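Viral structural protein 4 (Bombyx mori cytoplasmic polyhedrosis virus, PDB 6TZ0) binds GTP and, as a protein found with the viral RNA-dependent RNA polymerase, probably supports transcription as a nucleotide-dependent partner of that enzyme. Local coordinates at residues Gly17-Pro22 against Val249-Glu254; Phe206-Ser211 against Arg226-Asn231; Tyr417-Ala422 against Leu528-Thr533; His429-Val434 against Gly523-Leu528. All coordinates share one frame; numbering follows the deposited sequence.

In the fold
The four contacts form two pairs far apart in the fold. Interactions 1 and 2 have centres about 12 Å apart and touch: residues 249-254 bond through Val-249 and Ile-251 to Ile-228, and the small parallel sheet of interaction 2 lies, along the chain, between the two segments of interaction 1. Interactions 3 and 4 come later in sequence, with centres about 9 Å apart, and both use helix 524-537, sharing Leu-528. About 51 to 54 Å separates the centres of one pair from those of the other. The second pair belongs to the region of the GTP sites, whereas the first builds an N-terminal region remote from them.

Interaction 1: residues Gly17-Pro22 against Val249-Glu254; sequences GLYLRP and VFIRYE
Tyr-19 reaches across to residues 249-254 and makes most of this contact. Its CG stands anti to the carbonyl carbon (chi1 -71°), and the ring beyond comes up obliquely to the branched ends of Val-249 and Ile-251. CD2 lies 3.6 Å from Val-249 CG1, and CE2 meets Ile-251 CG2 at 3.5 Å. Beta-branched residues suit these positions because their methyl groups present a broad apolar surface to an aromatic ring. At the tip, Tyr-19 OH donates to Phe-250 O over 3.1 Å; this oxygen lies at the ring edge, and the donor stands 35° above the carbonyl plane. Gly-17, whose positive phi ends helix 10-15 in a Schellman motif, adds a looser touch, CA to Tyr-253 OH at 4.1 Å.

The outer side is sparser. Arg-252 is exposed, and its NH1 comes only within 4.4 Å of Tyr-19 OH. The same tyrosine also touches Ser-227 of strand 226-230, and its backbone bonds to Lys-203. The contact therefore ties the N-terminal loop to the loop before strand 255-261 largely by apolar packing, with the phenol hydroxyl allowing a mostly apolar side chain to satisfy a backbone carbonyl as well.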
# COMPACT_ATOMS: atom_id res chain seq x y z
N GLY B 17 -13.67 26.31 -39.61
CA GLY B 17 -14.41 26.57 -40.82
C GLY B 17 -15.80 27.10 -40.60
O GLY B 17 -16.66 26.93 -41.47
N LEU B 18 -16.05 27.75 -39.47
CA LEU B 18 -17.39 28.16 -39.06
C LEU B 18 -17.39 29.67 -38.85
O LEU B 18 -16.60 30.18 -38.06
CB LEU B 18 -17.81 27.45 -37.78
CG LEU B 18 -18.39 26.04 -37.74
CD1 LEU B 18 -17.41 24.99 -38.16
CD2 LEU B 18 -18.77 25.78 -36.33
N TYR B 19 -18.27 30.36 -39.56
CA TYR B 19 -18.37 31.81 -39.51
C TYR B 19 -19.76 32.21 -39.03
O TYR B 19 -20.75 31.63 -39.47
CB TYR B 19 -18.11 32.41 -40.89
CG TYR B 19 -16.68 32.31 -41.32
CD1 TYR B 19 -15.66 32.26 -40.40
CD2 TYR B 19 -16.34 32.20 -42.65
CE1 TYR B 19 -14.35 32.16 -40.79
CE2 TYR B 19 -15.03 32.10 -43.04
CZ TYR B 19 -14.04 32.08 -42.10
OH TYR B 19 -12.72 31.98 -42.46
N LEU B 20 -19.81 33.18 -38.13
CA LEU B 20 -21.09 33.62 -37.59
C LEU B 20 -21.93 34.31 -38.66
O LEU B 20 -21.42 35.10 -39.46
CB LEU B 20 -20.90 34.57 -36.41
CG LEU B 20 -20.48 33.98 -35.06
CD1 LEU B 20 -20.19 35.08 -34.07
CD2 LEU B 20 -21.57 33.08 -34.54
N ARG B 21 -23.20 33.97 -38.69
CA ARG B 21 -24.14 34.60 -39.58
C ARG B 21 -24.43 36.01 -39.07
O ARG B 21 -24.62 36.18 -37.86
CB ARG B 21 -25.40 33.74 -39.65
CG ARG B 21 -26.42 34.14 -40.68
CD ARG B 21 -27.50 33.09 -40.79
NE ARG B 21 -26.96 31.86 -41.35
CZ ARG B 21 -27.65 30.73 -41.43
NH1 ARG B 21 -28.89 30.67 -40.98
NH2 ARG B 21 -27.09 29.65 -41.95
N PRO B 22 -24.45 37.03 -39.93
CA PRO B 22 -24.49 38.42 -39.44
C PRO B 22 -25.83 38.79 -38.82
O PRO B 22 -26.85 38.14 -39.03
CB PRO B 22 -24.21 39.24 -40.69
CG PRO B 22 -24.65 38.39 -41.80
CD PRO B 22 -24.33 36.98 -41.39
N VAL B 249 -16.71 35.68 -47.76
CA VAL B 249 -15.62 35.37 -46.85
C VAL B 249 -15.13 33.96 -47.15
O VAL B 249 -15.93 33.06 -47.41
CB VAL B 249 -16.06 35.58 -45.38
CG1 VAL B 249 -17.24 34.71 -45.00
CG2 VAL B 249 -14.90 35.38 -44.43
N PHE B 250 -13.82 33.79 -47.19
CA PHE B 250 -13.22 32.51 -47.56
C PHE B 250 -12.73 31.83 -46.29
O PHE B 250 -12.10 32.46 -45.44
CB PHE B 250 -12.03 32.65 -48.53
CG PHE B 250 -12.38 33.13 -49.93
CD1 PHE B 250 -13.64 33.57 -50.28
CD2 PHE B 250 -11.42 33.04 -50.92
CE1 PHE B 250 -13.92 33.98 -51.56
CE2 PHE B 250 -11.70 33.44 -52.21
CZ PHE B 250 -12.95 33.91 -52.53
N ILE B 251 -13.00 30.54 -46.17
CA ILE B 251 -12.48 29.80 -45.03
C ILE B 251 -11.02 29.44 -45.31
O ILE B 251 -10.62 29.24 -46.46
CB ILE B 251 -13.34 28.56 -44.70
CG1 ILE B 251 -13.25 27.50 -45.78
CG2 ILE B 251 -14.79 28.94 -44.61
CD1 ILE B 251 -13.97 26.25 -45.37
N ARG B 252 -10.21 29.41 -44.26
CA ARG B 252 -8.77 29.31 -44.40
C ARG B 252 -8.26 28.09 -43.65
O ARG B 252 -8.45 27.98 -42.43
CB ARG B 252 -8.08 30.57 -43.88
CG ARG B 252 -8.35 31.79 -44.73
CD ARG B 252 -7.49 32.95 -44.31
NE ARG B 252 -7.77 33.37 -42.94
CZ ARG B 252 -8.71 34.23 -42.59
NH1 ARG B 252 -9.48 34.78 -43.52
NH2 ARG B 252 -8.89 34.55 -41.32
N TYR B 253 -7.63 27.18 -44.38
CA TYR B 253 -7.00 26.01 -43.80
C TYR B 253 -5.50 26.07 -44.06
O TYR B 253 -5.05 26.60 -45.08
CB TYR B 253 -7.55 24.73 -44.36
CG TYR B 253 -8.99 24.47 -44.04
CD1 TYR B 253 -9.41 24.26 -42.74
CD2 TYR B 253 -9.92 24.34 -45.05
CE1 TYR B 253 -10.73 23.99 -42.45
CE2 TYR B 253 -11.23 24.06 -44.78
CZ TYR B 253 -11.63 23.89 -43.47
OH TYR B 253 -12.95 23.62 -43.20
N GLU B 254 -4.73 25.48 -43.15
CA GLU B 254 -3.29 25.63 -43.20
C GLU B 254 -2.55 24.35 -43.54
O GLU B 254 -1.36 24.42 -43.85
CB GLU B 254 -2.77 26.17 -41.87
CG GLU B 254 -3.36 27.52 -41.48
CD GLU B 254 -2.94 28.64 -42.40
OE1 GLU B 254 -1.82 28.59 -42.94
OE2 GLU B 254 -3.74 29.58 -42.59

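Interaction 2: residues Phe206-Ser211 against Arg226-Asn231; sequences FELTAS and RSIFNN
Phe-206, Glu-207 and Leu-208 pair in parallel with Ile-228, Phe-229 and Asn-230, and backbone bonds carry the pairing. Phe-206 N donates to Ser-227 O (2.8 Å), and Phe-206 O accepts from Phe-229 N (2.9 Å). The pattern continues from Leu-208 N to Phe-229 O, then from Asn-231 N back to Leu-208 O. Phe-206 and Leu-208 thus each bond to both residues flanking their partners, while the backbone N and O of Glu-207 between them make no bond to this strand, the pattern of parallel pairing.

Among the polar side chains, Glu-207 lies alongside Asn-231. Its CG is anti to the backbone N (chi1 177°) and the chain runs out extended, bringing OE2 to Asn-231 ND2 at 3.1 Å, on the anti side of the carboxylate and 32° out of its plane. Ser-317 OG is a further partner of that amide nitrogen. Arg-226 bends back until NH2 sits at the edge of the Phe-206 ring, 3.4 Å from CD1, with the two planes 82° apart; its NE bonds to Arg-204 O.

The apolar contacts fall on both faces. On that of Glu-207, CG packs 3.6 Å from Phe-229 CD2, so its methylene meets the ring while OE2 goes on to Asn-231. On the face of Phe-206, Leu-208 CD1 meets Ile-228 CG2 at 4.0 Å.

Helix 236-242 lies against this latter face, where Ile-239 touches Leu-208 and Asn-230, and Asp-236 bonds to Asn-230 ND2. Along its other edge, strand 226-230 bonds through Ile-228 to Val-249 and Ile-251.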
# COMPACT_ATOMS: atom_id res chain seq x y z
N PHE B 206 -19.51 26.46 -48.99
CA PHE B 206 -19.71 26.04 -50.37
C PHE B 206 -18.35 25.83 -51.01
O PHE B 206 -17.52 26.74 -51.02
CB PHE B 206 -20.52 27.06 -51.16
CG PHE B 206 -20.80 26.64 -52.57
CD1 PHE B 206 -21.78 25.71 -52.84
CD2 PHE B 206 -20.08 27.18 -53.62
CE1 PHE B 206 -22.04 25.32 -54.13
CE2 PHE B 206 -20.34 26.79 -54.91
CZ PHE B 206 -21.32 25.86 -55.17
N GLU B 207 -18.13 24.64 -51.56
CA GLU B 207 -16.83 24.27 -52.10
C GLU B 207 -16.75 24.58 -53.58
O GLU B 207 -17.54 24.06 -54.37
CB GLU B 207 -16.58 22.78 -51.85
CG GLU B 207 -15.28 22.28 -52.43
CD GLU B 207 -15.02 20.83 -52.08
OE1 GLU B 207 -15.85 20.23 -51.36
OE2 GLU B 207 -13.99 20.29 -52.53
N LEU B 208 -15.80 25.42 -53.96
CA LEU B 208 -15.46 25.65 -55.36
C LEU B 208 -14.38 24.66 -55.76
O LEU B 208 -13.32 24.62 -55.13
CB LEU B 208 -14.98 27.08 -55.58
CG LEU B 208 -15.97 28.22 -55.39
CD1 LEU B 208 -15.26 29.54 -55.52
CD2 LEU B 208 -17.07 28.11 -56.41
N THR B 209 -14.63 23.87 -56.79
CA THR B 209 -13.62 22.97 -57.34
C THR B 209 -13.34 23.39 -58.78
O THR B 209 -13.81 24.43 -59.25
CB THR B 209 -14.06 21.51 -57.26
OG1 THR B 209 -15.26 21.32 -58.01
CG2 THR B 209 -14.31 21.10 -55.83
N ALA B 210 -12.55 22.59 -59.48
CA ALA B 210 -12.19 22.91 -60.85
C ALA B 210 -13.34 22.70 -61.83
O ALA B 210 -13.36 23.34 -62.88
CB ALA B 210 -10.99 22.07 -61.29
N SER B 211 -14.29 21.83 -61.49
CA SER B 211 -15.47 21.63 -62.32
C SER B 211 -16.66 22.45 -61.86
O SER B 211 -17.53 22.78 -62.67
CB SER B 211 -15.87 20.15 -62.31
OG SER B 211 -16.30 19.76 -61.02
N ARG B 226 -23.56 32.12 -46.96
CA ARG B 226 -22.61 31.08 -47.31
C ARG B 226 -21.19 31.58 -47.16
O ARG B 226 -20.91 32.77 -47.35
CB ARG B 226 -22.85 30.60 -48.74
CG ARG B 226 -24.26 30.13 -49.02
CD ARG B 226 -24.62 28.86 -48.28
NE ARG B 226 -23.91 27.68 -48.74
CZ ARG B 226 -24.35 26.87 -49.69
NH1 ARG B 226 -25.50 27.13 -50.29
NH2 ARG B 226 -23.65 25.80 -50.05
N SER B 227 -20.29 30.67 -46.82
CA SER B 227 -18.86 30.91 -46.83
C SER B 227 -18.23 30.04 -47.92
O SER B 227 -18.85 29.11 -48.42
CB SER B 227 -18.24 30.62 -45.47
OG SER B 227 -18.36 29.26 -45.13
N ILE B 228 -17.00 30.37 -48.29
CA ILE B 228 -16.39 29.82 -49.49
C ILE B 228 -15.18 28.98 -49.11
O ILE B 228 -14.28 29.46 -48.41
CB ILE B 228 -16.00 30.93 -50.48
CG1 ILE B 228 -17.25 31.68 -50.93
CG2 ILE B 228 -15.24 30.38 -51.66
CD1 ILE B 228 -18.25 30.80 -51.63
N PHE B 229 -15.15 27.74 -49.59
CA PHE B 229 -13.99 26.87 -49.49
C PHE B 229 -13.35 26.76 -50.87
O PHE B 229 -13.85 26.04 -51.74
CB PHE B 229 -14.38 25.52 -48.92
CG PHE B 229 -13.28 24.51 -48.94
CD1 PHE B 229 -12.08 24.77 -48.30
CD2 PHE B 229 -13.46 23.29 -49.53
CE1 PHE B 229 -11.07 23.84 -48.31
CE2 PHE B 229 -12.46 22.34 -49.53
CZ PHE B 229 -11.27 22.62 -48.92
N ASN B 230 -12.25 27.47 -51.07
CA ASN B 230 -11.53 27.49 -52.34
C ASN B 230 -10.72 26.21 -52.47
O ASN B 230 -9.72 26.02 -51.76
CB ASN B 230 -10.65 28.73 -52.41
CG ASN B 230 -10.05 28.96 -53.77
OD1 ASN B 230 -10.31 28.23 -54.72
ND2 ASN B 230 -9.24 30.00 -53.88
N ASN B 231 -11.11 25.35 -53.39
CA ASN B 231 -10.41 24.11 -53.68
C ASN B 231 -10.20 23.99 -55.18
O ASN B 231 -10.34 22.92 -55.78
CB ASN B 231 -11.18 22.91 -53.12
CG ASN B 231 -10.33 21.66 -53.00
OD1 ASN B 231 -9.15 21.66 -53.34
ND2 ASN B 231 -10.94 20.59 -52.53

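Interaction 3: residues Tyr417-Ala422 against Leu528-Thr533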
# COMPACT_ATOMS: atom_id res chain seq x y z
N TYR B 417 23.90 -9.23 -34.47
CA TYR B 417 23.97 -10.58 -33.92
C TYR B 417 22.64 -11.30 -34.05
O TYR B 417 22.59 -12.48 -34.43
CB TYR B 417 24.40 -10.50 -32.45
CG TYR B 417 24.49 -11.83 -31.74
CD1 TYR B 417 25.54 -12.69 -31.98
CD2 TYR B 417 23.52 -12.21 -30.82
CE1 TYR B 417 25.63 -13.90 -31.33
CE2 TYR B 417 23.59 -13.42 -30.17
CZ TYR B 417 24.65 -14.26 -30.43
OH TYR B 417 24.73 -15.46 -29.77
N TYR B 418 21.54 -10.60 -33.77
CA TYR B 418 20.22 -11.21 -33.86
C TYR B 418 19.83 -11.51 -35.30
O TYR B 418 19.08 -12.46 -35.55
CB TYR B 418 19.17 -10.32 -33.21
CG TYR B 418 19.37 -10.10 -31.73
CD1 TYR B 418 19.24 -11.14 -30.83
CD2 TYR B 418 19.63 -8.83 -31.23
CE1 TYR B 418 19.41 -10.95 -29.48
CE2 TYR B 418 19.79 -8.62 -29.89
CZ TYR B 418 19.68 -9.68 -29.02
OH TYR B 418 19.83 -9.48 -27.68
N GLU B 419 20.35 -10.73 -36.25
CA GLU B 419 20.09 -11.00 -37.66
C GLU B 419 20.77 -12.29 -38.09
O GLU B 419 20.19 -13.08 -38.85
CB GLU B 419 20.57 -9.83 -38.50
CG GLU B 419 19.82 -8.55 -38.21
CD GLU B 419 20.32 -7.37 -39.01
OE1 GLU B 419 21.34 -7.50 -39.71
OE2 GLU B 419 19.69 -6.29 -38.92
N GLN B 420 21.98 -12.55 -37.58
CA GLN B 420 22.68 -13.79 -37.86
C GLN B 420 21.97 -14.99 -37.24
O GLN B 420 21.81 -16.03 -37.90
CB GLN B 420 24.11 -13.69 -37.33
CG GLN B 420 24.93 -12.64 -38.05
CD GLN B 420 26.25 -12.37 -37.37
OE1 GLN B 420 26.54 -12.91 -36.30
NE2 GLN B 420 27.06 -11.52 -37.98
N LYS B 421 21.50 -14.84 -36.00
CA LYS B 421 20.79 -15.94 -35.35
C LYS B 421 19.46 -16.23 -36.04
O LYS B 421 19.09 -17.39 -36.23
CB LYS B 421 20.58 -15.65 -33.87
CG LYS B 421 21.87 -15.40 -33.11
CD LYS B 421 22.82 -16.58 -33.15
CE LYS B 421 22.34 -17.74 -32.30
NZ LYS B 421 23.34 -18.83 -32.26
N ALA B 422 18.74 -15.18 -36.45
CA ALA B 422 17.47 -15.38 -37.15
C ALA B 422 17.68 -15.95 -38.54
O ALA B 422 16.86 -16.74 -39.02
CB ALA B 422 16.71 -14.06 -37.22
N LEU B 528 11.87 -9.13 -42.51
CA LEU B 528 10.44 -9.31 -42.30
C LEU B 528 10.16 -10.23 -41.11
O LEU B 528 9.21 -9.99 -40.35
CB LEU B 528 9.80 -9.86 -43.57
CG LEU B 528 8.29 -10.02 -43.57
CD1 LEU B 528 7.61 -8.69 -43.38
CD2 LEU B 528 7.86 -10.64 -44.87
N PHE B 529 10.99 -11.25 -40.93
CA PHE B 529 10.85 -12.16 -39.80
C PHE B 529 11.10 -11.45 -38.47
O PHE B 529 10.35 -11.64 -37.50
CB PHE B 529 11.80 -13.34 -39.98
CG PHE B 529 11.74 -14.35 -38.88
CD1 PHE B 529 10.63 -15.16 -38.74
CD2 PHE B 529 12.80 -14.52 -38.01
CE1 PHE B 529 10.57 -16.10 -37.73
CE2 PHE B 529 12.74 -15.46 -37.00
CZ PHE B 529 11.63 -16.24 -36.86
N LEU B 530 12.12 -10.59 -38.43
CA LEU B 530 12.39 -9.83 -37.21
C LEU B 530 11.34 -8.77 -36.96
O LEU B 530 11.03 -8.49 -35.80
CB LEU B 530 13.77 -9.20 -37.28
CG LEU B 530 14.90 -10.21 -37.13
CD1 LEU B 530 16.24 -9.54 -37.29
CD2 LEU B 530 14.79 -10.87 -35.79
N ARG B 531 10.79 -8.16 -38.02
CA ARG B 531 9.66 -7.24 -37.86
C ARG B 531 8.48 -7.94 -37.20
O ARG B 531 7.87 -7.39 -36.28
CB ARG B 531 9.25 -6.66 -39.22
CG ARG B 531 8.13 -5.61 -39.16
CD ARG B 531 6.74 -6.18 -39.46
NE ARG B 531 5.68 -5.24 -39.15
CZ ARG B 531 4.42 -5.60 -38.93
NH1 ARG B 531 4.08 -6.88 -38.97
NH2 ARG B 531 3.51 -4.69 -38.65
N ASP B 532 8.15 -9.15 -37.65
CA ASP B 532 6.98 -9.83 -37.10
C ASP B 532 7.24 -10.32 -35.67
O ASP B 532 6.33 -10.27 -34.83
CB ASP B 532 6.56 -10.97 -38.01
CG ASP B 532 5.86 -10.49 -39.26
OD1 ASP B 532 5.20 -9.43 -39.20
OD2 ASP B 532 5.97 -11.17 -40.29
N THR B 533 8.47 -10.76 -35.38
CA THR B 533 8.83 -11.15 -34.02
C THR B 533 8.75 -9.96 -33.06
O THR B 533 8.16 -10.06 -31.96
CB THR B 533 10.23 -11.74 -34.01
OG1 THR B 533 10.28 -12.85 -34.91
CG2 THR B 533 10.61 -12.22 -32.62
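The Phe-529 ring meets Ala-422 at its edge: the CB methyl lies near the ring plane, 4.0 Å from CD2. One face of the same ring is taken by Thr-533, whose OG1 stands 4.0 Å above the plane over the ring centre. That hydroxyl also donates to Phe-529 O over 2.9 Å, reaching it from the face opposite to Thr-533 N, so the carbonyl is gripped twice and the threonine is pinned over the phenyl group. A small beta-branched alcohol suits this place, since it can bond to its own helix while its hydroxyl covers a face of the ring. The guanidinium of Arg-531 takes Asp-532 OD1 in its plane at 2.8 Å from NH1.

The segments are turns of helices 417-427 and 524-537; their local axes cross at 105° and come no closer than 10.7 Å. They belong to the P-loop domain, whose parallel sheet has the strand order of P-loop kinases.

Leu-530 carries most of the contact from the second helix. With CG anti to the carbonyl carbon (chi1 -72°), its two methyl groups divide the work: CD1 lies 3.8 Å from Glu-419 CG, the two chains roughly perpendicular, and CD2 lies 4.0 Å from Ala-422 CB. The Ala-422 methyl is small enough to meet both Phe-529 and Leu-530. Glu-419 joins in through its aliphatic part, while OE2 makes a weak hydrogen bond to Gln-527 NE2. Leu-530 also touches Lys-355, a GTP-binding residue, and Met-452 of helix 442-457.

Interaction 4: residues His429-Val434 against Gly523-Leu528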
# COMPACT_ATOMS: atom_id res chain seq x y z
N HIS B 429 14.87 -24.18 -41.15
CA HIS B 429 13.54 -24.59 -41.59
C HIS B 429 13.39 -24.55 -43.11
O HIS B 429 12.27 -24.67 -43.61
CB HIS B 429 12.46 -23.72 -40.96
CG HIS B 429 12.30 -23.93 -39.48
ND1 HIS B 429 13.00 -23.19 -38.55
CD2 HIS B 429 11.53 -24.79 -38.79
CE1 HIS B 429 12.65 -23.59 -37.34
NE2 HIS B 429 11.76 -24.56 -37.45
N GLY B 430 14.48 -24.39 -43.84
CA GLY B 430 14.39 -24.35 -45.28
C GLY B 430 13.81 -23.08 -45.85
O GLY B 430 13.39 -23.06 -47.01
N ILE B 431 13.77 -22.01 -45.06
CA ILE B 431 13.25 -20.72 -45.51
C ILE B 431 14.40 -19.92 -46.09
O ILE B 431 15.44 -19.74 -45.44
CB ILE B 431 12.58 -19.96 -44.35
CG1 ILE B 431 11.46 -20.78 -43.72
CG2 ILE B 431 12.05 -18.63 -44.83
CD1 ILE B 431 10.33 -21.08 -44.65
N SER B 432 14.23 -19.45 -47.31
CA SER B 432 15.22 -18.59 -47.95
C SER B 432 14.62 -17.38 -48.64
O SER B 432 15.37 -16.44 -48.95
CB SER B 432 16.03 -19.39 -48.98
OG SER B 432 16.75 -20.44 -48.37
N GLU B 433 13.32 -17.36 -48.90
CA GLU B 433 12.69 -16.36 -49.74
C GLU B 433 11.51 -15.74 -49.03
O GLU B 433 10.97 -16.30 -48.07
CB GLU B 433 12.23 -16.97 -51.07
CG GLU B 433 13.35 -17.47 -51.94
CD GLU B 433 14.22 -16.34 -52.45
OE1 GLU B 433 13.68 -15.25 -52.71
OE2 GLU B 433 15.45 -16.55 -52.57
N VAL B 434 11.11 -14.57 -49.51
CA VAL B 434 9.94 -13.90 -48.97
C VAL B 434 8.68 -14.64 -49.39
O VAL B 434 7.71 -14.75 -48.62
CB VAL B 434 9.92 -12.43 -49.44
CG1 VAL B 434 8.71 -11.68 -48.90
CG2 VAL B 434 11.18 -11.73 -49.02
N GLY B 523 18.99 -9.41 -47.33
CA GLY B 523 18.27 -10.33 -46.47
C GLY B 523 16.93 -9.81 -46.01
O GLY B 523 16.71 -9.63 -44.81
N GLY B 524 16.01 -9.56 -46.95
CA GLY B 524 14.70 -9.05 -46.61
C GLY B 524 13.81 -10.06 -45.90
O GLY B 524 12.85 -9.66 -45.24
N VAL B 525 14.12 -11.35 -46.03
CA VAL B 525 13.36 -12.38 -45.33
C VAL B 525 13.62 -12.29 -43.84
O VAL B 525 12.69 -12.36 -43.02
CB VAL B 525 13.73 -13.77 -45.86
CG1 VAL B 525 12.76 -14.81 -45.35
CG2 VAL B 525 13.84 -13.74 -47.35
N VAL B 526 14.89 -12.13 -43.47
CA VAL B 526 15.28 -11.98 -42.08
C VAL B 526 14.71 -10.69 -41.51
O VAL B 526 14.27 -10.65 -40.35
CB VAL B 526 16.82 -12.00 -41.98
CG1 VAL B 526 17.28 -11.92 -40.54
CG2 VAL B 526 17.36 -13.24 -42.67
N GLN B 527 14.65 -9.64 -42.33
CA GLN B 527 14.10 -8.36 -41.90
C GLN B 527 12.61 -8.45 -41.63
O GLN B 527 12.12 -7.93 -40.62
CB GLN B 527 14.41 -7.31 -42.95
CG GLN B 527 15.87 -6.99 -43.09
CD GLN B 527 16.41 -6.29 -41.87
OE1 GLN B 527 15.78 -5.39 -41.34
NE2 GLN B 527 17.58 -6.72 -41.42
N LEU B 528 11.87 -9.13 -42.51
CA LEU B 528 10.44 -9.31 -42.30
C LEU B 528 10.16 -10.23 -41.11
O LEU B 528 9.21 -9.99 -40.35
CB LEU B 528 9.80 -9.86 -43.57
CG LEU B 528 8.29 -10.02 -43.57
CD1 LEU B 528 7.61 -8.69 -43.38
CD2 LEU B 528 7.86 -10.64 -44.87
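Val-525 presses a methyl group against bare backbone: CG2 lies 3.5 Å from Ser-432 O and, at the same distance, from Glu-433 C. No hydrogen bond crosses the contact, which is instead packing between the starts of two helices. Glu-433 is the N-cap of helix 434-438 and Gly-523 that of helix 524-537, so Val-434 and Val-525 both belong to first turns. The approach is close, their CA atoms being 5.2 Å apart.

The loop that brings residues 429-434 here begins with a Schellman motif ending helix 417-427. Gly-430 adopts the positive phi of the C-prime position (74°), and Gly-430 N and Ile-431 N bond back to Ile-427 O and Leu-426 O. Glycine is well suited to that conformation. The hydrophobic Ile-431 follows it, its CB directed toward the second helix, with CG2 touching Val-525 while the rest of the chain leads away. Ser-432 N bonds to Gln-436 OE1.

Valine suits position 525 because it spreads two methyl groups from a short stem. Val-525 CG1, anti to the backbone N (chi1 -168°), lies 3.6 Å from Glu-433 O and 3.9 Å from Ile-431 CG2, while CG2 faces the peptide of Glu-433 and also Val-434. The two valines lie alongside, pointing opposite ways. Gly-524 lies near Arg-520, which binds GTP in another structure of this protein, though no nucleotide is bound here. Val-434 CG2 stands 3.7 Å from Val-525 CG2, and its other methyl, CG1, reaches Leu-528 CD2 at 4.2 Å.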